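Local structure of early 35 KDA protein (Autographa californica nucleopolyhedrovirus, 1I3S) at residues V55-N60 against S162-S167; K69-F74 against D194-V199. The protein inhibits host caspases and so blocks the apoptosis that viral infection sets off in insect cells, and also suppresses the host RNA interference response. The protein carries 1 engineered substitution. All blocks are in the same frame, centred on the assembly; numbering follows the deposited sequence.

Contact 1 of 2, residues V55-N60 against S162-S167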
loop_
_atom_site.group_PDB
_atom_site.type_symbol
_atom_site.label_atom_id
_atom_site.label_comp_id
_atom_site.label_asym_id
_atom_site.label_seq_id
_atom_site.Cartn_x
_atom_site.Cartn_y
_atom_site.Cartn_z
ATOM N N VAL A 55 -5.090 -15.448 -11.017
ATOM C CA VAL A 55 -5.774 -14.362 -10.322
ATOM C C VAL A 55 -7.024 -14.922 -9.787
ATOM O O VAL A 55 -7.774 -15.611 -10.503
ATOM C CB VAL A 55 -6.146 -13.205 -11.247
ATOM C CG1 VAL A 55 -6.851 -12.121 -10.429
ATOM C CG2 VAL A 55 -4.915 -12.648 -11.927
ATOM N N THR A 56 -7.295 -14.635 -8.525
ATOM C CA THR A 56 -8.503 -15.151 -7.857
ATOM C C THR A 56 -9.098 -14.117 -7.005
ATOM O O THR A 56 -8.435 -13.133 -6.654
ATOM C CB THR A 56 -8.153 -16.345 -6.961
ATOM O OG1 THR A 56 -7.421 -17.296 -7.732
ATOM C CG2 THR A 56 -9.404 -17.022 -6.439
ATOM N N ARG A 57 -10.361 -14.306 -6.655
ATOM C CA ARG A 57 -11.058 -13.381 -5.743
ATOM C C ARG A 57 -11.132 -14.125 -4.450
ATOM O O ARG A 57 -11.165 -15.361 -4.443
ATOM C CB ARG A 57 -12.452 -13.050 -6.288
ATOM C CG ARG A 57 -12.421 -12.418 -7.680
ATOM C CD ARG A 57 -13.818 -12.113 -8.204
ATOM N NE ARG A 57 -14.512 -11.219 -7.288
ATOM C CZ ARG A 57 -15.584 -10.508 -7.603
ATOM N NH1 ARG A 57 -16.091 -10.585 -8.835
ATOM N NH2 ARG A 57 -16.146 -9.727 -6.687
ATOM N N LYS A 58 -11.129 -13.413 -3.333
ATOM C CA LYS A 58 -11.188 -14.076 -2.011
ATOM C C LYS A 58 -12.193 -13.427 -1.162
ATOM O O LYS A 58 -12.613 -12.303 -1.444
ATOM C CB LYS A 58 -9.805 -14.060 -1.346
ATOM C CG LYS A 58 -8.875 -15.106 -1.971
ATOM C CD LYS A 58 -7.534 -15.121 -1.322
ATOM C CE LYS A 58 -6.766 -16.351 -1.702
ATOM N NZ LYS A 58 -5.566 -16.468 -0.824
ATOM N N ASN A 59 -12.602 -14.097 -0.093
ATOM C CA ASN A 59 -13.646 -13.545 0.791
ATOM C C ASN A 59 -13.253 -12.296 1.449
ATOM O O ASN A 59 -12.083 -12.105 1.799
ATOM C CB ASN A 59 -14.037 -14.578 1.845
ATOM C CG ASN A 59 -15.269 -14.176 2.627
ATOM O OD1 ASN A 59 -15.199 -13.377 3.605
ATOM N ND2 ASN A 59 -16.415 -14.699 2.212
ATOM N N ASN A 60 -14.226 -11.417 1.658
ATOM C CA ASN A 60 -13.958 -10.128 2.312
ATOM C C ASN A 60 -13.453 -10.240 3.711
ATOM O O ASN A 60 -12.840 -9.286 4.236
ATOM C CB ASN A 60 -15.199 -9.253 2.274
ATOM C CG ASN A 60 -15.488 -8.722 0.889
ATOM O OD1 ASN A 60 -14.637 -8.807 -0.020
ATOM N ND2 ASN A 60 -16.676 -8.157 0.705
ATOM N N SER A 162 -19.490 -11.233 -1.635
ATOM C CA SER A 162 -18.485 -10.975 -0.545
ATOM C C SER A 162 -17.073 -11.249 -0.997
ATOM O O SER A 162 -16.187 -11.566 -0.161
ATOM C CB SER A 162 -18.786 -11.850 0.676
ATOM O OG SER A 162 -19.915 -11.369 1.378
ATOM N N ASN A 163 -16.840 -11.130 -2.307
ATOM C CA ASN A 163 -15.515 -11.404 -2.916
ATOM C C ASN A 163 -14.792 -10.252 -3.476
ATOM O O ASN A 163 -14.249 -10.368 -4.584
ATOM C CB ASN A 163 -15.652 -12.416 -4.042
ATOM C CG ASN A 163 -15.987 -13.796 -3.548
ATOM O OD1 ASN A 163 -15.803 -14.116 -2.334
ATOM N ND2 ASN A 163 -16.467 -14.655 -4.465
ATOM N N GLN A 164 -14.752 -9.122 -2.779
ATOM C CA GLN A 164 -14.015 -7.940 -3.331
ATOM C C GLN A 164 -12.600 -7.891 -2.817
ATOM O O GLN A 164 -12.184 -6.917 -2.125
ATOM C CB GLN A 164 -14.735 -6.615 -2.992
ATOM C CG GLN A 164 -16.109 -6.437 -3.616
ATOM C CD GLN A 164 -17.163 -7.240 -2.887
ATOM O OE1 GLN A 164 -17.364 -7.065 -1.656
ATOM N NE2 GLN A 164 -17.844 -8.127 -3.612
ATOM N N VAL A 165 -11.842 -8.938 -3.117
ATOM C CA VAL A 165 -10.456 -9.044 -2.689
ATOM C C VAL A 165 -9.774 -9.750 -3.782
ATOM O O VAL A 165 -10.169 -10.862 -4.127
ATOM C CB VAL A 165 -10.310 -9.868 -1.385
ATOM C CG1 VAL A 165 -8.876 -10.327 -1.245
ATOM C CG2 VAL A 165 -10.714 -9.039 -0.159
ATOM N N LEU A 166 -8.757 -9.121 -4.368
ATOM C CA LEU A 166 -8.023 -9.755 -5.473
ATOM C C LEU A 166 -6.782 -10.376 -4.974
ATOM O O LEU A 166 -6.096 -9.829 -4.113
ATOM C CB LEU A 166 -7.740 -8.733 -6.598
ATOM C CG LEU A 166 -8.976 -8.329 -7.437
ATOM C CD1 LEU A 166 -8.670 -7.150 -8.311
ATOM C CD2 LEU A 166 -9.441 -9.506 -8.290
ATOM N N SER A 167 -6.496 -11.568 -5.475
ATOM C CA SER A 167 -5.284 -12.330 -5.095
ATOM C C SER A 167 -4.481 -12.626 -6.328
ATOM O O SER A 167 -4.970 -13.308 -7.245
ATOM C CB SER A 167 -5.676 -13.635 -4.417
ATOM O OG SER A 167 -4.530 -14.447 -4.237
#
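V55-N60 and S162-S167 meet as an antiparallel strand pair that carries on into a loop-loop contact, where strand 52-57 runs alongside the start of strand 166-170 in the large mixed sheet of p35. Strand 24-30 pairs with the other side of 166-170. T56 and S167 form the hydrogen-bonded pair, with T56 N giving to S167 O (3.0 Å) and S167 N giving to T56 O (2.8 Å). R57 and L166 follow as a non-hydrogen-bonded pair. Beyond them K58 N binds V165 O at 2.8 Å, and N60 N reaches S162 O. The extended K58 chain passes S167; K58 NZ makes a salt bridge with E26 OE2, and S167 OG hydrogen-bonds the same oxygen. V165 points at the partner chain, its CG1 lying 3.8 Å from K58 CB. On the R57-L166 side, the arginine bends at its third torsion (58°), which brings NE and NH2 side-on to a single acceptor, N163 O; NE lies 2.8 Å from it. That oxygen sits in the guanidinium plane. NH2 approaches it from well above the carbonyl plane and also binds F158 O, while the F158 ring makes a cation-pi contact with the arginine. N163 O further accepts a weak bond from V165 N across the inverse gamma turn centred on Q164. N59 OD1 caps N61 N at the turn into helix 61-75. The two ends of the N60 amide serve Q164 separately: OD1 takes Q164 N at 2.8 Å, and ND2 gives a nearly straight bond (177°) to Q164 OE1 at 2.7 Å, arriving 40° above that side-chain carbonyl plane.

Contact 2 of 2, residues K69-F74 against D194-V199. Engineered in segment 69-74: P70 (natural residue Val).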
loop_
_atom_site.group_PDB
_atom_site.type_symbol
_atom_site.label_atom_id
_atom_site.label_comp_id
_atom_site.label_asym_id
_atom_site.label_seq_id
_atom_site.Cartn_x
_atom_site.Cartn_y
_atom_site.Cartn_z
ATOM N N LYS A 69 -2.944 -7.170 11.399
ATOM C CA LYS A 69 -1.501 -7.402 11.651
ATOM C C LYS A 69 -0.645 -6.170 11.725
ATOM O O LYS A 69 0.080 -5.967 12.720
ATOM C CB LYS A 69 -0.963 -8.367 10.606
ATOM C CG LYS A 69 -0.963 -9.818 11.055
ATOM C CD LYS A 69 -2.287 -10.268 11.626
ATOM C CE LYS A 69 -2.131 -11.630 12.302
ATOM N NZ LYS A 69 -3.224 -11.855 13.291
ATOM N N PRO A 70 -0.644 -5.329 10.680
ATOM C CA PRO A 70 0.195 -4.136 10.809
ATOM C C PRO A 70 -0.390 -3.236 11.882
ATOM O O PRO A 70 0.376 -2.639 12.707
ATOM C CB PRO A 70 0.105 -3.487 9.426
ATOM C CG PRO A 70 -0.200 -4.637 8.527
ATOM C CD PRO A 70 -1.184 -5.446 9.316
ATOM N N ASP A 71 -1.726 -3.110 11.911
ATOM C CA ASP A 71 -2.384 -2.246 12.943
ATOM C C ASP A 71 -1.980 -2.657 14.328
ATOM O O ASP A 71 -1.608 -1.809 15.156
ATOM C CB ASP A 71 -3.911 -2.268 12.811
ATOM C CG ASP A 71 -4.438 -1.236 11.788
ATOM O OD1 ASP A 71 -3.650 -0.381 11.312
ATOM O OD2 ASP A 71 -5.647 -1.268 11.465
ATOM N N GLU A 72 -2.010 -3.951 14.612
ATOM C CA GLU A 72 -1.596 -4.441 15.937
ATOM C C GLU A 72 -0.191 -4.030 16.263
ATOM O O GLU A 72 0.090 -3.539 17.376
ATOM C CB GLU A 72 -1.722 -5.962 15.995
ATOM C CG GLU A 72 -3.118 -6.447 16.353
ATOM C CD GLU A 72 -3.259 -7.975 16.243
ATOM O OE1 GLU A 72 -2.209 -8.674 16.274
ATOM O OE2 GLU A 72 -4.416 -8.473 16.128
ATOM N N GLN A 73 0.722 -4.211 15.314
ATOM C CA GLN A 73 2.141 -3.837 15.548
ATOM C C GLN A 73 2.302 -2.383 15.894
ATOM O O GLN A 73 3.033 -2.032 16.847
ATOM C CB GLN A 73 2.992 -4.160 14.319
ATOM C CG GLN A 73 3.228 -5.632 14.077
ATOM C CD GLN A 73 3.881 -6.315 15.250
ATOM O OE1 GLN A 73 5.023 -5.987 15.639
ATOM N NE2 GLN A 73 3.176 -7.259 15.835
ATOM N N PHE A 74 1.626 -1.514 15.152
ATOM C CA PHE A 74 1.734 -0.067 15.388
ATOM C C PHE A 74 1.011 0.398 16.638
ATOM O O PHE A 74 1.402 1.413 17.265
ATOM C CB PHE A 74 1.292 0.683 14.105
ATOM C CG PHE A 74 2.351 0.666 12.996
ATOM C CD1 PHE A 74 3.336 1.666 12.928
ATOM C CD2 PHE A 74 2.409 -0.384 12.063
ATOM C CE1 PHE A 74 4.360 1.626 11.961
ATOM C CE2 PHE A 74 3.443 -0.437 11.078
ATOM C CZ PHE A 74 4.417 0.571 11.033
ATOM N N ASP A 194 -2.940 6.112 2.610
ATOM C CA ASP A 194 -3.776 5.397 3.578
ATOM C C ASP A 194 -3.731 3.985 3.125
ATOM O O ASP A 194 -4.610 3.504 2.392
ATOM C CB ASP A 194 -5.209 5.921 3.637
ATOM C CG ASP A 194 -5.966 5.351 4.835
ATOM O OD1 ASP A 194 -5.303 4.762 5.733
ATOM O OD2 ASP A 194 -7.212 5.492 4.886
ATOM N N VAL A 195 -2.667 3.311 3.540
ATOM C CA VAL A 195 -2.417 1.906 3.182
ATOM C C VAL A 195 -1.698 1.247 4.324
ATOM O O VAL A 195 -0.951 1.919 5.053
ATOM C CB VAL A 195 -1.543 1.842 1.871
ATOM C CG1 VAL A 195 -0.246 2.592 2.077
ATOM C CG2 VAL A 195 -1.256 0.418 1.472
ATOM N N VAL A 196 -1.977 -0.040 4.549
ATOM C CA VAL A 196 -1.283 -0.873 5.587
ATOM C C VAL A 196 -0.817 -2.042 4.803
ATOM O O VAL A 196 -1.474 -2.443 3.800
ATOM C CB VAL A 196 -2.186 -1.429 6.714
ATOM C CG1 VAL A 196 -2.504 -0.367 7.700
ATOM C CG2 VAL A 196 -3.419 -2.021 6.132
ATOM N N ALA A 197 0.302 -2.633 5.209
ATOM C CA ALA A 197 0.822 -3.772 4.447
ATOM C C ALA A 197 1.507 -4.768 5.280
ATOM O O ALA A 197 1.996 -4.470 6.400
ATOM C CB ALA A 197 1.759 -3.276 3.353
ATOM N N TYR A 198 1.545 -5.984 4.754
ATOM C CA TYR A 198 2.202 -7.117 5.412
ATOM C C TYR A 198 2.986 -7.811 4.340
ATOM O O TYR A 198 2.420 -8.363 3.359
ATOM C CB TYR A 198 1.148 -8.029 6.015
ATOM C CG TYR A 198 1.712 -9.238 6.682
ATOM C CD1 TYR A 198 2.290 -10.269 5.931
ATOM C CD2 TYR A 198 1.659 -9.371 8.076
ATOM C CE1 TYR A 198 2.803 -11.413 6.562
ATOM C CE2 TYR A 198 2.169 -10.495 8.715
ATOM C CZ TYR A 198 2.742 -11.507 7.958
ATOM O OH TYR A 198 3.311 -12.580 8.607
ATOM N N VAL A 199 4.301 -7.778 4.465
ATOM C CA VAL A 199 5.175 -8.411 3.447
ATOM C C VAL A 199 6.126 -9.329 4.143
ATOM O O VAL A 199 6.979 -8.844 4.923
ATOM C CB VAL A 199 6.007 -7.316 2.664
ATOM C CG1 VAL A 199 6.871 -7.955 1.596
ATOM C CG2 VAL A 199 5.080 -6.305 2.001
#
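The Y198 ring is met obliquely by the root of K69, whose CB lies 3.8 Å from Y198 CD2. K69 CG lies 4.0 Å from Y198 CE2, so two methylenes lie beside the CD2-CE2 bond, and the two side chains run side by side in the same direction. Y198 has CG anti to its own backbone nitrogen (chi1 179°), which carries the ring out along the lysine; the lysine chain bends at its second torsion, and its end leads away from the strand. The other aromatic ring, that of F74, has P70 O in its plane at the edge; the same oxygen accepts the backbone bond from F74 N. Next to K69, the engineered P70 sets its ring against the strand, with P70 CG lying against the A197 carbonyl. P70 CB is 4.1 Å from V196 CB. This is a helix laid across a sheet strand: the axes of 69-74 and 194-199 cross at 98° and come within 7.9 Å. Strand 191-200 is an inner strand of the mixed sheet, parallel to 13-21 and antiparallel to 276-282; D194 and V195 make a classic beta bulge opposite L281. Helix 61-75 probably belongs to the region leading to the reactive-site loop, which caspases cleave. No hydrogen bond joins the two segments, and the contact is mostly apolar. The helix is kinked at P70, whose nitrogen has no hydrogen to give to the preceding turn. V196 and D71 cross at about a right angle. V196 turns CG1 toward the carboxylate, 3.8 Å from D71 OD1, while D71 OD2 forms a salt bridge with K67 NZ one turn earlier.

From the N terminus, the chain passes strand 52-57, then helix 61-75, and only much later strands 166-170 and 191-200. Contact 1 closes a loop of 101 residues between 55-60 and 162-167; contact 2 closes one of 119 between 69-74 and 194-199. The second loop opens inside the first and shuts after it, so the two cross rather than nest. Their centres lie 19 Å apart, with nearest atoms about 11 Å apart and no touch. Both reach the same mixed sheet: contact 1 pairs strand 52-57 with 166-170, whereas contact 2 lays helix 61-75, the next element after 52-57, across 191-200, beyond strands 24-30 and 13-21.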